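Local coordinates for protein C2 toxin component I (Clostridium botulinum, PDB 2J3X) that forms the enzymatic component of the binary C2 toxin and probably transfers ADP-ribose from NAD to actin inside the target cell, at residues S216-F221 with P292-A297; G225-G230 with G375-G380; E232-Y237 with S287-P292; A248-L253 with Y379-F384; S345-S350 with I390-N395. The protein carries 2 engineered substitutions. All coordinates share one frame; numbering follows the deposited sequence.

Overall arrangement
Contact 1 joins the chain leaving the eight-stranded sheet of the first half to edge strand 295-301 of the second. Contacts 2 and 3 both use helix 227-234, their centres about 9 Å apart. Contact 4 shares Tyr379 and Gly380 with contact 2, about 12 Å away between centres, and sets helix 243-254 against the same loop. Contact 5 pairs strands 347-350 and 389-392; strand 389-392 also pairs with strand 375-377 of contact 2, Ala376 O lying 2.9 Å from Leu391 N, probably a hydrogen bond. The Ser-Thr-Ser sequence in contact 5 probably marks the NAD site, as in related ADP-ribosyltransferases; the centres of contacts 1 and 5 lie about 17 Å apart, and the two touch where Ala297 packs on Thr349.

Contact 1: S216-F221 with P292-A297; sequences SQELDF and PQTLIA
Leu219 and Ile296 share the one direct hydrogen bond, Ile296 N to Leu219 O at 3.0 Å, and the side chain of Ile296 then runs over three residues of 216-221. Its CB rests 3.5 Å from Asp220 CG. CG2, anti to its own backbone N, lies 3.5 Å from Asp220 OD2. CG1 stands beside that N (chi1 -65°) and passes Leu219 O, and CD1 ends 3.5 Å from Glu218 OE2. Ile296 meets both carboxylates by van der Waals contact, while their polar partners lie elsewhere: Asp220 bonds Tyr298 and Arg366, Glu218 pairs with Arg368. Beside them Leu219 CD2 packs on Leu295 CB at 3.9 Å. Two waters bridge the backbones, one from Leu219 N to Thr294 O, the other from Phe221 N to Ile296 O. Here the connection leaving strand 206-216 meets edge strand 295-301 of the second sheet. One direct bond, two bridging waters and an aliphatic chain against paired acids imply a partly hydrated join between the two halves.

Contact 2: G225-G230 with G375-G380; sequences GSEAWG and GAFIYG. With SO4 (sulfate ion), chain V.
Gly230, in helix 227-234, and Phe377, in edge strand 375-377, bring their CA atoms to 5.7 Å, and no hydrogen bond links the two segments directly. Gly230 CA sits over the centre of the Phe377 ring, 3.4 Å from its centroid and 7° off the normal, a close CH-pi contact. Glycine suits the place because a side chain here would point straight into the ring. The neighbouring Trp229 slides past Phe377 in the opposite direction, so that Phe377 CD2 meets the edge of the indole at CE3, 3.9 Å away. Helix 227-234 follows the connection from the first half of the chain and lies against a three-stranded antiparallel sheet, with Ser226 as its N-cap: Ser226 OG accepts from Trp229 N at 3.0 Å. A sulfate, probably from the crystallisation liquor, takes weak bonds from Glu227 N and Ala228 N through its O3, as an anion would at the positive end of a helix dipole. Glu227 bends at its second torsion (chi2 75°), and its two oxygens part company. OE1 comes to the edge of Phe377, 3.7 Å from CZ, while OE2 reaches the edge of Tyr379, 3.4 Å from CE1.

Contact 3: E232-Y237 with S287-P292; sequences ENYGDY and SVKPIP
Lys289 stretches out from a CG anti to its backbone N (chi1 -169°), whereas Tyr234 carries its CG beside the backbone N (chi1 -71°), and the two side chains slide past each other in opposite directions. The polar end of each reaches the other's segment. Tyr234 OH donates to Lys289 O at 2.8 Å, while its CE1 lies 3.8 Å from Lys289 CG. At the far end Lys289 NZ donates to Asn233 O at 2.9 Å, approaching from above the carbonyl plane. The same ammonium forms a salt bridge to Asp236 OD1, also 2.9 Å from NZ, on the syn side of the carboxylate, and a water joins it to Asp236 OD2. Asp236 sits in a type I beta turn, Tyr234 to Tyr237, closed by Tyr237 N to Tyr234 O; the lysine ties this turn to the loop between helix 273-286 and strand 295-301. A long flexible chain with a cation at its tip suits such a span, since its methylenes can pack beside aromatic rings: Lys289 CB lies 3.9 Å from Tyr237 CD1. Tyr237 OH meanwhile bonds Ala285 O, near the end of helix 273-286. On the other flank the rigid ring of Pro292 crosses Asn233, with CG 3.5 Å from Asn233 OD1, while Asn233 ND2 is engaged by Trp229 O.

Contact 4: A248-L253 with Y379-F384; sequences ALEGYL and YGFSGF
Phe381 reaches across to three side chains of helix 243-254, its CG anti to the carbonyl carbon (chi1 -67°). Leu253 covers one face of the ring: CD1 lies 4.1 Å from the centroid, offset toward the rim, and the two side chains cross at about a right angle. One turn earlier on the helix, Leu249 has its CG anti to the backbone N (chi1 -176°) and touches the far tip of the ring, CD2 to Phe381 CZ, at 3.7 Å. Branched leucines four residues apart therefore grip one flat group from two places. Glu250 folds at its second torsion and, in the conformer described, brings OE2 to the ring edge 3.5 Å from Phe381 CD2; a second conformer makes this touch doubtful. The other methyl of Leu253, CD2, meets Phe384 CZ at 4.0 Å, and Leu253 O faces the edge of that ring. Phe381 and Phe384 are the first and last residues of a type II beta turn, and both point toward the helix; the turn is closed by Phe384 N to Phe381 O at 3.2 Å, and Gly383 supplies its positive phi (95°). This loop, between strands 375-377 and 389-392, probably corresponds to the ADP-ribosylating turn-turn loop of the family.

Contact 5: S345-S350 with I390-N395; sequences SFSSTS and ILLNKN
Thr349 and Ile390 form a hydrogen-bonded antiparallel pair at one end of this two-strand contact, Ser347 and Leu392 another, with Ser348 and Leu391 a non-hydrogen-bonded pair between them. Ser348, Thr349 and Ser350 fit the Ser-Thr-Ser motif of the ADP-ribosyltransferase fold. In the Thr349 pair Ile390 O accepts twice, from Thr349 N at 3.0 Å and from Thr349 OG1 at 2.8 Å; the hydroxyl comes there because OG1 stands between the backbone N and carbonyl carbon (chi1 68°). That leaves the threonine methyl, CG2, to pack on Leu392 CD1 at 3.9 Å, so the residue serves both a backbone acceptor and an apolar face. The second pair is held by Leu392 N to Ser347 O, a nearly straight bond of 2.8 Å (174°). Beyond the paired residues, Lys394 lies alongside Phe346, which precedes strand 347-350, with CB over the ring centre, 4.1 Å from its centroid, and Tyr252 meets Phe346 edge-to-face. Farther out, Arg299 donates to Ser348 O and Ser350 OG bonds Glu387 O. A glycerol, probably from the crystallisation liquor, bonds Ser348 N and OG; its place beside the Ser-Thr-Ser sequence is consistent with a nearby NAD pocket. At the opposite end one water accepts from Ser347 OG and donates to Ser345 O and Asn393 O; the water oxygen lies 2.7 Å from Asn393 O.

Contact 1: S216-F221 with P292-A297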
# COMPACT_ATOMS: atom_id res chain seq x y z
N SER A 216 4.84 11.32 0.10
CA SER A 216 5.86 10.66 -0.70
C SER A 216 5.23 9.69 -1.69
O SER A 216 4.03 9.45 -1.63
CB SER A 216 6.89 9.95 0.21
OG SER A 216 7.12 10.66 1.43
N GLN A 217 6.03 9.14 -2.59
CA GLN A 217 5.50 8.18 -3.56
C GLN A 217 6.42 7.02 -3.60
O GLN A 217 7.57 7.17 -4.03
CB GLN A 217 5.48 8.82 -4.95
CG GLN A 217 4.31 9.69 -5.18
CD GLN A 217 4.50 10.52 -6.44
OE1 GLN A 217 5.37 11.42 -6.49
NE2 GLN A 217 3.70 10.23 -7.45
N GLU A 218 5.97 5.86 -3.09
CA GLU A 218 6.84 4.72 -3.02
C GLU A 218 6.63 3.95 -4.33
O GLU A 218 5.48 3.76 -4.76
CB GLU A 218 6.39 3.81 -1.84
CG GLU A 218 7.34 2.64 -1.67
CD GLU A 218 6.93 1.83 -0.43
OE1 GLU A 218 5.72 1.83 -0.07
OE2 GLU A 218 7.82 1.19 0.15
N LEU A 219 7.72 3.52 -4.97
CA LEU A 219 7.60 2.91 -6.32
C LEU A 219 6.83 1.59 -6.18
O LEU A 219 7.22 0.73 -5.39
CB LEU A 219 8.98 2.60 -6.87
CG LEU A 219 9.02 2.06 -8.32
CD1 LEU A 219 8.27 2.99 -9.29
CD2 LEU A 219 10.48 1.88 -8.72
N ASP A 220 5.72 1.46 -6.90
CA ASP A 220 4.80 0.30 -6.71
C ASP A 220 3.90 0.28 -7.94
O ASP A 220 3.32 1.35 -8.31
CB ASP A 220 3.95 0.59 -5.47
CG ASP A 220 3.04 -0.57 -5.03
OD1 ASP A 220 2.72 -1.50 -5.84
OD2 ASP A 220 2.59 -0.49 -3.86
N PHE A 221 3.77 -0.89 -8.58
CA PHE A 221 3.00 -0.99 -9.83
C PHE A 221 1.67 -1.71 -9.64
O PHE A 221 0.89 -1.86 -10.62
CB PHE A 221 3.83 -1.77 -10.86
CG PHE A 221 5.18 -1.08 -11.13
CD1 PHE A 221 5.20 0.11 -11.84
CD2 PHE A 221 6.37 -1.61 -10.60
CE1 PHE A 221 6.47 0.75 -12.07
CE2 PHE A 221 7.63 -0.99 -10.81
CZ PHE A 221 7.65 0.21 -11.54
N PRO A 292 18.24 -2.46 -7.10
CA PRO A 292 18.97 -1.18 -7.25
C PRO A 292 18.32 0.02 -6.56
O PRO A 292 18.96 1.05 -6.39
CB PRO A 292 19.00 -1.00 -8.76
CG PRO A 292 17.76 -1.66 -9.23
CD PRO A 292 17.60 -2.88 -8.35
N GLN A 293 17.01 -0.06 -6.30
CA GLN A 293 16.30 1.06 -5.64
C GLN A 293 15.15 0.45 -4.88
O GLN A 293 14.76 -0.67 -5.19
CB GLN A 293 15.78 2.07 -6.67
CG GLN A 293 14.65 1.48 -7.60
CD GLN A 293 14.15 2.41 -8.71
OE1 GLN A 293 13.93 1.97 -9.80
NE2 GLN A 293 13.99 3.71 -8.40
N THR A 294 14.59 1.17 -3.94
CA THR A 294 13.46 0.62 -3.17
C THR A 294 12.21 0.53 -4.05
O THR A 294 11.85 1.49 -4.71
CB THR A 294 13.22 1.48 -1.95
OG1 THR A 294 14.41 1.44 -1.15
CG2 THR A 294 12.05 0.90 -1.07
N LEU A 295 11.55 -0.61 -3.99
CA LEU A 295 10.26 -0.72 -4.60
C LEU A 295 9.46 -1.85 -4.00
O LEU A 295 9.98 -2.65 -3.26
CB LEU A 295 10.42 -0.95 -6.09
CG LEU A 295 10.77 -2.33 -6.58
CD1 LEU A 295 10.48 -2.42 -8.05
CD2 LEU A 295 12.15 -2.77 -6.20
N ILE A 296 8.19 -1.88 -4.36
CA ILE A 296 7.24 -2.85 -3.83
C ILE A 296 7.13 -4.06 -4.78
O ILE A 296 6.90 -3.90 -5.98
CB ILE A 296 5.85 -2.18 -3.64
CG1 ILE A 296 5.95 -1.07 -2.54
CG2 ILE A 296 4.75 -3.23 -3.37
CD1 ILE A 296 6.20 -1.66 -1.09
N ALA A 297 7.26 -5.27 -4.22
CA ALA A 297 6.87 -6.45 -4.96
C ALA A 297 5.84 -7.25 -4.10
O ALA A 297 5.65 -6.97 -2.93
CB ALA A 297 8.07 -7.31 -5.22
O HOH W 1 10.27 3.75 -3.69
O HOH W 2 4.94 -3.44 -7.98

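Contact 2: G225-G230 with G375-G380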
# COMPACT_ATOMS: atom_id res chain seq x y z
N GLY A 225 2.01 -4.07 -12.73
CA GLY A 225 3.43 -4.54 -12.82
C GLY A 225 4.23 -3.59 -13.69
O GLY A 225 3.74 -2.50 -14.06
N SER A 226 5.45 -4.01 -14.03
CA SER A 226 6.30 -3.26 -14.96
C SER A 226 7.37 -4.18 -15.50
O SER A 226 8.42 -4.36 -14.89
CB SER A 226 6.99 -2.08 -14.25
OG SER A 226 7.79 -1.31 -15.17
N GLU A 227 7.11 -4.72 -16.68
CA GLU A 227 8.18 -5.48 -17.32
C GLU A 227 9.32 -4.52 -17.64
O GLU A 227 10.47 -4.94 -17.58
CB GLU A 227 7.63 -6.10 -18.59
CG GLU A 227 8.68 -6.92 -19.36
CD GLU A 227 9.00 -8.27 -18.75
OE1 GLU A 227 8.49 -8.62 -17.70
OE2 GLU A 227 9.82 -9.01 -19.30
N ALA A 228 9.00 -3.26 -17.97
CA ALA A 228 10.04 -2.27 -18.30
C ALA A 228 11.04 -2.09 -17.18
O ALA A 228 12.23 -1.88 -17.46
CB ALA A 228 9.43 -0.87 -18.69
N TRP A 229 10.56 -2.12 -15.93
CA TRP A 229 11.48 -2.01 -14.77
C TRP A 229 12.48 -3.17 -14.77
O TRP A 229 13.68 -2.98 -14.56
CB TRP A 229 10.71 -1.99 -13.44
CG TRP A 229 11.61 -1.68 -12.28
CD1 TRP A 229 11.88 -0.41 -11.79
CD2 TRP A 229 12.41 -2.59 -11.51
NE1 TRP A 229 12.74 -0.49 -10.74
CE2 TRP A 229 13.11 -1.80 -10.53
CE3 TRP A 229 12.59 -4.00 -11.50
CZ2 TRP A 229 13.95 -2.36 -9.56
CZ3 TRP A 229 13.47 -4.57 -10.54
CH2 TRP A 229 14.16 -3.74 -9.58
N GLY A 230 11.96 -4.38 -15.01
CA GLY A 230 12.84 -5.54 -15.09
C GLY A 230 13.81 -5.41 -16.26
O GLY A 230 14.99 -5.72 -16.14
N GLY A 375 18.56 -10.27 -4.44
CA GLY A 375 17.48 -10.76 -5.27
C GLY A 375 17.71 -10.28 -6.69
O GLY A 375 18.58 -9.45 -6.95
N ALA A 376 16.88 -10.77 -7.62
CA ALA A 376 16.99 -10.33 -9.01
C ALA A 376 15.65 -10.47 -9.67
O ALA A 376 14.89 -11.42 -9.41
CB ALA A 376 18.01 -11.21 -9.77
N PHE A 377 15.38 -9.55 -10.58
CA PHE A 377 14.23 -9.75 -11.49
C PHE A 377 14.67 -10.77 -12.52
O PHE A 377 15.75 -10.68 -13.10
CB PHE A 377 13.90 -8.40 -12.17
CG PHE A 377 12.62 -8.36 -12.96
CD1 PHE A 377 12.48 -9.09 -14.18
CD2 PHE A 377 11.58 -7.60 -12.52
CE1 PHE A 377 11.29 -9.03 -14.92
CE2 PHE A 377 10.37 -7.48 -13.25
CZ PHE A 377 10.24 -8.19 -14.50
N ILE A 378 13.81 -11.78 -12.73
CA ILE A 378 14.10 -12.87 -13.66
C ILE A 378 13.75 -12.37 -15.05
O ILE A 378 12.65 -12.60 -15.60
CB ILE A 378 13.30 -14.11 -13.21
CG1 ILE A 378 13.67 -14.47 -11.76
CG2 ILE A 378 13.55 -15.29 -14.19
CD1 ILE A 378 15.14 -14.73 -11.48
N TYR A 379 14.73 -11.65 -15.62
CA TYR A 379 14.61 -11.04 -16.95
C TYR A 379 15.65 -11.70 -17.84
O TYR A 379 16.79 -11.84 -17.43
CB TYR A 379 14.84 -9.52 -16.90
CG TYR A 379 14.55 -8.86 -18.23
CD1 TYR A 379 13.27 -8.52 -18.59
CD2 TYR A 379 15.59 -8.60 -19.16
CE1 TYR A 379 12.97 -7.97 -19.84
CE2 TYR A 379 15.29 -8.04 -20.44
CZ TYR A 379 13.98 -7.73 -20.76
OH TYR A 379 13.65 -7.17 -22.00
N GLY A 380 15.24 -12.09 -19.06
CA GLY A 380 16.23 -12.68 -19.99
C GLY A 380 16.11 -14.20 -20.02
O GLY A 380 16.83 -14.87 -20.78
S SO4 V . 5.71 -2.84 -19.69
O1 SO4 V . 5.04 -1.54 -19.90
O2 SO4 V . 7.06 -2.57 -20.09
O3 SO4 V . 5.68 -3.33 -18.33
O4 SO4 V . 5.27 -3.86 -20.64
O HOH W 3 11.07 -11.40 -18.05

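Contact 3: E232-Y237 with S287-P292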
# COMPACT_ATOMS: atom_id res chain seq x y z
N GLU A 232 14.98 -2.64 -17.74
CA GLU A 232 15.91 -1.53 -17.51
C GLU A 232 16.98 -1.94 -16.52
O GLU A 232 18.16 -1.59 -16.67
CB GLU A 232 15.14 -0.33 -16.90
CG GLU A 232 14.26 0.39 -17.86
CD GLU A 232 13.05 1.10 -17.20
OE1 GLU A 232 12.98 1.28 -15.94
OE2 GLU A 232 12.15 1.49 -17.97
N ASN A 233 16.57 -2.67 -15.49
CA ASN A 233 17.42 -2.96 -14.35
C ASN A 233 18.12 -4.30 -14.39
O ASN A 233 19.11 -4.49 -13.70
CB ASN A 233 16.61 -2.77 -13.08
CG ASN A 233 16.30 -1.28 -12.83
OD1 ASN A 233 17.23 -0.51 -12.48
ND2 ASN A 233 15.05 -0.85 -13.05
N TYR A 234 17.54 -5.21 -15.17
CA TYR A 234 18.08 -6.58 -15.27
C TYR A 234 18.26 -7.03 -16.71
O TYR A 234 18.49 -8.23 -16.96
CB TYR A 234 17.18 -7.57 -14.48
CG TYR A 234 17.38 -7.32 -12.98
CD1 TYR A 234 18.38 -8.01 -12.27
CD2 TYR A 234 16.62 -6.30 -12.30
CE1 TYR A 234 18.63 -7.71 -10.93
CE2 TYR A 234 16.86 -6.03 -10.97
CZ TYR A 234 17.82 -6.73 -10.30
OH TYR A 234 18.11 -6.44 -8.99
N GLY A 235 18.20 -6.10 -17.66
CA GLY A 235 18.54 -6.45 -19.04
C GLY A 235 19.90 -7.12 -19.16
O GLY A 235 20.01 -8.17 -19.82
N ASP A 236 20.93 -6.55 -18.52
CA ASP A 236 22.28 -7.10 -18.62
C ASP A 236 22.59 -8.16 -17.57
O ASP A 236 23.73 -8.58 -17.44
CB ASP A 236 23.35 -6.00 -18.67
CG ASP A 236 23.50 -5.25 -17.36
OD1 ASP A 236 22.77 -5.56 -16.42
OD2 ASP A 236 24.36 -4.31 -17.31
N TYR A 237 21.57 -8.61 -16.85
CA TYR A 237 21.78 -9.50 -15.71
C TYR A 237 22.47 -10.82 -16.14
O TYR A 237 23.49 -11.19 -15.54
CB TYR A 237 20.46 -9.75 -14.98
CG TYR A 237 20.57 -10.70 -13.82
CD1 TYR A 237 21.37 -10.37 -12.73
CD2 TYR A 237 19.81 -11.87 -13.77
CE1 TYR A 237 21.48 -11.23 -11.62
CE2 TYR A 237 19.93 -12.75 -12.67
CZ TYR A 237 20.75 -12.41 -11.62
OH TYR A 237 20.85 -13.23 -10.51
N SER A 287 23.28 -12.24 -5.77
CA SER A 287 24.07 -11.14 -5.22
C SER A 287 24.78 -10.36 -6.31
O SER A 287 25.38 -9.33 -6.01
CB SER A 287 25.15 -11.67 -4.25
OG SER A 287 24.54 -12.35 -3.16
N VAL A 288 24.69 -10.81 -7.57
CA VAL A 288 25.44 -10.13 -8.65
C VAL A 288 24.89 -8.71 -8.93
O VAL A 288 25.67 -7.75 -9.11
CB VAL A 288 25.52 -11.02 -9.91
CG1 VAL A 288 25.95 -10.23 -11.18
CG2 VAL A 288 26.49 -12.25 -9.67
N LYS A 289 23.56 -8.56 -8.89
CA LYS A 289 22.95 -7.28 -9.17
C LYS A 289 21.82 -7.04 -8.14
O LYS A 289 20.66 -7.31 -8.42
CB LYS A 289 22.47 -7.27 -10.64
CG LYS A 289 22.04 -5.95 -11.17
CD LYS A 289 22.23 -5.83 -12.75
CE LYS A 289 22.28 -4.32 -12.93
NZ LYS A 289 21.85 -3.92 -14.25
N PRO A 290 22.18 -6.68 -6.89
CA PRO A 290 21.13 -6.53 -5.86
C PRO A 290 20.08 -5.47 -6.25
O PRO A 290 20.29 -4.64 -7.15
CB PRO A 290 21.93 -6.10 -4.61
CG PRO A 290 23.34 -6.76 -4.83
CD PRO A 290 23.53 -6.47 -6.33
N ILE A 291 18.91 -5.54 -5.61
CA ILE A 291 17.84 -4.61 -5.96
C ILE A 291 18.36 -3.16 -5.96
O ILE A 291 18.92 -2.70 -4.99
CB ILE A 291 16.72 -4.77 -4.93
CG1 ILE A 291 16.17 -6.22 -4.94
CG2 ILE A 291 15.60 -3.75 -5.15
CD1 ILE A 291 15.68 -6.69 -6.37
N PRO A 292 18.24 -2.46 -7.10
CA PRO A 292 18.97 -1.18 -7.25
C PRO A 292 18.32 0.02 -6.56
O PRO A 292 18.96 1.05 -6.39
CB PRO A 292 19.00 -1.00 -8.76
CG PRO A 292 17.76 -1.66 -9.23
CD PRO A 292 17.60 -2.88 -8.35
O HOH W 4 24.26 -2.49 -15.02

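Contact 4: A248-L253 with Y379-F384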
# COMPACT_ATOMS: atom_id res chain seq x y z
N ALA A 248 23.00 -22.88 -12.35
CA ALA A 248 22.37 -23.12 -11.05
C ALA A 248 21.03 -22.39 -10.94
O ALA A 248 20.01 -22.98 -10.54
CB ALA A 248 23.34 -22.75 -9.90
N LEU A 249 21.01 -21.11 -11.36
CA LEU A 249 19.74 -20.37 -11.36
C LEU A 249 18.68 -20.97 -12.32
O LEU A 249 17.52 -21.14 -11.95
CB LEU A 249 20.04 -18.88 -11.65
CG LEU A 249 18.83 -17.97 -11.60
CD1 LEU A 249 17.98 -18.09 -10.29
CD2 LEU A 249 19.38 -16.47 -11.77
N GLU A 250 19.09 -21.36 -13.53
CA GLU A 250 18.23 -22.08 -14.48
C GLU A 250 17.63 -23.32 -13.83
O GLU A 250 16.44 -23.58 -13.98
CB GLU A 250 19.05 -22.55 -15.68
CG GLU A 250 19.51 -21.41 -16.60
CD GLU A 250 18.38 -20.79 -17.41
OE1 GLU A 250 17.23 -21.29 -17.36
OE2 GLU A 250 18.67 -19.82 -18.14
N GLY A 251 18.48 -24.06 -13.13
CA GLY A 251 18.06 -25.34 -12.52
C GLY A 251 16.97 -25.05 -11.50
O GLY A 251 15.96 -25.75 -11.44
N TYR A 252 17.18 -23.99 -10.70
CA TYR A 252 16.20 -23.63 -9.69
C TYR A 252 14.90 -23.17 -10.31
O TYR A 252 13.80 -23.47 -9.81
CB TYR A 252 16.78 -22.57 -8.76
CG TYR A 252 15.79 -22.24 -7.67
CD1 TYR A 252 15.61 -23.11 -6.56
CD2 TYR A 252 14.96 -21.12 -7.79
CE1 TYR A 252 14.64 -22.81 -5.58
CE2 TYR A 252 14.00 -20.82 -6.81
CZ TYR A 252 13.86 -21.68 -5.71
OH TYR A 252 12.95 -21.41 -4.74
N LEU A 253 14.99 -22.45 -11.43
CA LEU A 253 13.79 -21.92 -12.05
C LEU A 253 13.00 -23.02 -12.75
O LEU A 253 11.79 -22.88 -12.90
CB LEU A 253 14.12 -20.84 -13.08
CG LEU A 253 14.62 -19.51 -12.48
CD1 LEU A 253 15.17 -18.60 -13.61
CD2 LEU A 253 13.54 -18.84 -11.58
N TYR A 379 14.73 -11.65 -15.62
CA TYR A 379 14.61 -11.04 -16.95
C TYR A 379 15.65 -11.70 -17.84
O TYR A 379 16.79 -11.84 -17.43
CB TYR A 379 14.84 -9.52 -16.90
CG TYR A 379 14.55 -8.86 -18.23
CD1 TYR A 379 13.27 -8.52 -18.59
CD2 TYR A 379 15.59 -8.60 -19.16
CE1 TYR A 379 12.97 -7.97 -19.84
CE2 TYR A 379 15.29 -8.04 -20.44
CZ TYR A 379 13.98 -7.73 -20.76
OH TYR A 379 13.65 -7.17 -22.00
N GLY A 380 15.24 -12.09 -19.06
CA GLY A 380 16.23 -12.68 -19.99
C GLY A 380 16.11 -14.20 -20.02
O GLY A 380 16.83 -14.87 -20.78
N PHE A 381 15.22 -14.74 -19.20
CA PHE A 381 15.06 -16.20 -19.03
C PHE A 381 13.85 -16.74 -19.82
O PHE A 381 12.71 -16.29 -19.61
CB PHE A 381 14.88 -16.52 -17.55
CG PHE A 381 16.10 -16.24 -16.73
CD1 PHE A 381 16.31 -14.97 -16.19
CD2 PHE A 381 17.06 -17.23 -16.52
CE1 PHE A 381 17.48 -14.70 -15.41
CE2 PHE A 381 18.20 -16.97 -15.77
CZ PHE A 381 18.41 -15.71 -15.21
N SER A 382 14.10 -17.69 -20.74
CA SER A 382 13.00 -18.31 -21.53
C SER A 382 11.91 -18.85 -20.60
O SER A 382 12.20 -19.48 -19.59
CB SER A 382 13.57 -19.50 -22.36
OG SER A 382 14.70 -19.08 -23.09
N GLY A 383 10.66 -18.55 -20.90
CA GLY A 383 9.54 -19.13 -20.17
C GLY A 383 9.03 -18.26 -19.03
O GLY A 383 8.08 -18.61 -18.37
N PHE A 384 9.68 -17.12 -18.84
CA PHE A 384 9.42 -16.19 -17.71
C PHE A 384 8.99 -14.79 -18.07
O PHE A 384 8.92 -13.95 -17.17
CB PHE A 384 10.63 -16.11 -16.78
CG PHE A 384 10.65 -17.21 -15.84
CD1 PHE A 384 11.16 -18.46 -16.23
CD2 PHE A 384 10.07 -17.08 -14.60
CE1 PHE A 384 11.11 -19.54 -15.38
CE2 PHE A 384 10.04 -18.17 -13.73
CZ PHE A 384 10.55 -19.40 -14.14

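Contact 5: S345-S350 with I390-N395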
# COMPACT_ATOMS: atom_id res chain seq x y z
N SER A 345 13.78 -20.94 2.37
CA SER A 345 14.26 -21.09 1.02
C SER A 345 14.25 -19.72 0.28
O SER A 345 13.81 -18.70 0.82
CB SER A 345 13.38 -22.05 0.23
OG SER A 345 14.06 -22.48 -0.95
N PHE A 346 14.71 -19.76 -0.97
CA PHE A 346 14.49 -18.63 -1.91
C PHE A 346 12.98 -18.41 -2.05
O PHE A 346 12.20 -19.38 -1.94
CB PHE A 346 15.10 -18.98 -3.27
CG PHE A 346 16.54 -19.33 -3.18
CD1 PHE A 346 17.52 -18.34 -3.13
CD2 PHE A 346 16.95 -20.70 -3.07
CE1 PHE A 346 18.88 -18.68 -2.97
CE2 PHE A 346 18.28 -21.04 -2.93
CZ PHE A 346 19.27 -20.04 -2.91
N SER A 347 12.55 -17.19 -2.32
CA SER A 347 11.11 -16.99 -2.44
C SER A 347 10.78 -16.09 -3.61
O SER A 347 11.51 -15.12 -3.87
CB SER A 347 10.48 -16.48 -1.14
OG SER A 347 11.00 -15.23 -0.72
N SER A 348 9.71 -16.45 -4.33
CA SER A 348 9.28 -15.69 -5.49
C SER A 348 8.30 -14.58 -5.10
O SER A 348 7.40 -14.73 -4.25
CB SER A 348 8.62 -16.60 -6.53
OG SER A 348 7.46 -17.08 -5.95
N THR A 349 8.48 -13.44 -5.77
CA THR A 349 7.57 -12.29 -5.66
C THR A 349 7.36 -11.85 -7.08
O THR A 349 8.06 -12.30 -7.98
CB THR A 349 8.23 -11.10 -4.86
OG1 THR A 349 9.30 -10.54 -5.66
CG2 THR A 349 8.76 -11.55 -3.50
N SER A 350 6.34 -11.03 -7.30
CA SER A 350 6.12 -10.46 -8.64
C SER A 350 5.91 -8.98 -8.55
O SER A 350 5.37 -8.48 -7.54
CB SER A 350 4.85 -11.08 -9.27
OG SER A 350 4.61 -10.51 -10.56
N ILE A 390 10.48 -11.37 -9.19
CA ILE A 390 11.72 -11.03 -8.52
C ILE A 390 11.97 -12.18 -7.54
O ILE A 390 11.16 -12.42 -6.62
CB ILE A 390 11.64 -9.67 -7.77
CG1 ILE A 390 11.67 -8.51 -8.80
CG2 ILE A 390 12.89 -9.51 -6.90
CD1 ILE A 390 11.33 -7.10 -8.18
N LEU A 391 13.10 -12.85 -7.71
CA LEU A 391 13.47 -13.96 -6.82
C LEU A 391 14.33 -13.44 -5.68
O LEU A 391 15.39 -12.82 -5.93
CB LEU A 391 14.22 -15.06 -7.62
CG LEU A 391 14.70 -16.23 -6.76
CD1 LEU A 391 13.49 -16.96 -6.33
CD2 LEU A 391 15.60 -17.17 -7.60
N LEU A 392 13.91 -13.70 -4.45
CA LEU A 392 14.68 -13.21 -3.29
C LEU A 392 15.60 -14.30 -2.74
O LEU A 392 15.22 -15.49 -2.75
CB LEU A 392 13.73 -12.77 -2.15
CG LEU A 392 12.67 -11.73 -2.52
CD1 LEU A 392 11.90 -11.32 -1.26
CD2 LEU A 392 13.33 -10.50 -3.09
N ASN A 393 16.73 -13.86 -2.18
CA ASN A 393 17.67 -14.78 -1.55
C ASN A 393 17.00 -15.56 -0.41
O ASN A 393 15.99 -15.09 0.21
CB ASN A 393 18.87 -14.00 -1.05
CG ASN A 393 20.05 -14.89 -0.75
OD1 ASN A 393 20.17 -15.98 -1.34
ND2 ASN A 393 20.94 -14.43 0.14
N LYS A 394 17.51 -16.78 -0.19
CA LYS A 394 17.02 -17.61 0.93
C LYS A 394 17.22 -16.83 2.25
O LYS A 394 18.10 -15.96 2.34
CB LYS A 394 17.82 -18.93 0.95
CG LYS A 394 19.33 -18.71 1.19
CD LYS A 394 20.28 -19.94 0.96
CE LYS A 394 21.73 -19.45 1.26
NZ LYS A 394 21.88 -19.26 2.71
N ASN A 395 16.43 -17.16 3.26
CA ASN A 395 16.50 -16.48 4.55
C ASN A 395 16.09 -15.00 4.48
O ASN A 395 16.56 -14.22 5.29
CB ASN A 395 17.93 -16.58 5.14
CG ASN A 395 18.34 -18.01 5.45
OD1 ASN A 395 17.60 -18.72 6.09
ND2 ASN A 395 19.53 -18.42 5.00
O HOH W 5 13.50 -15.96 0.59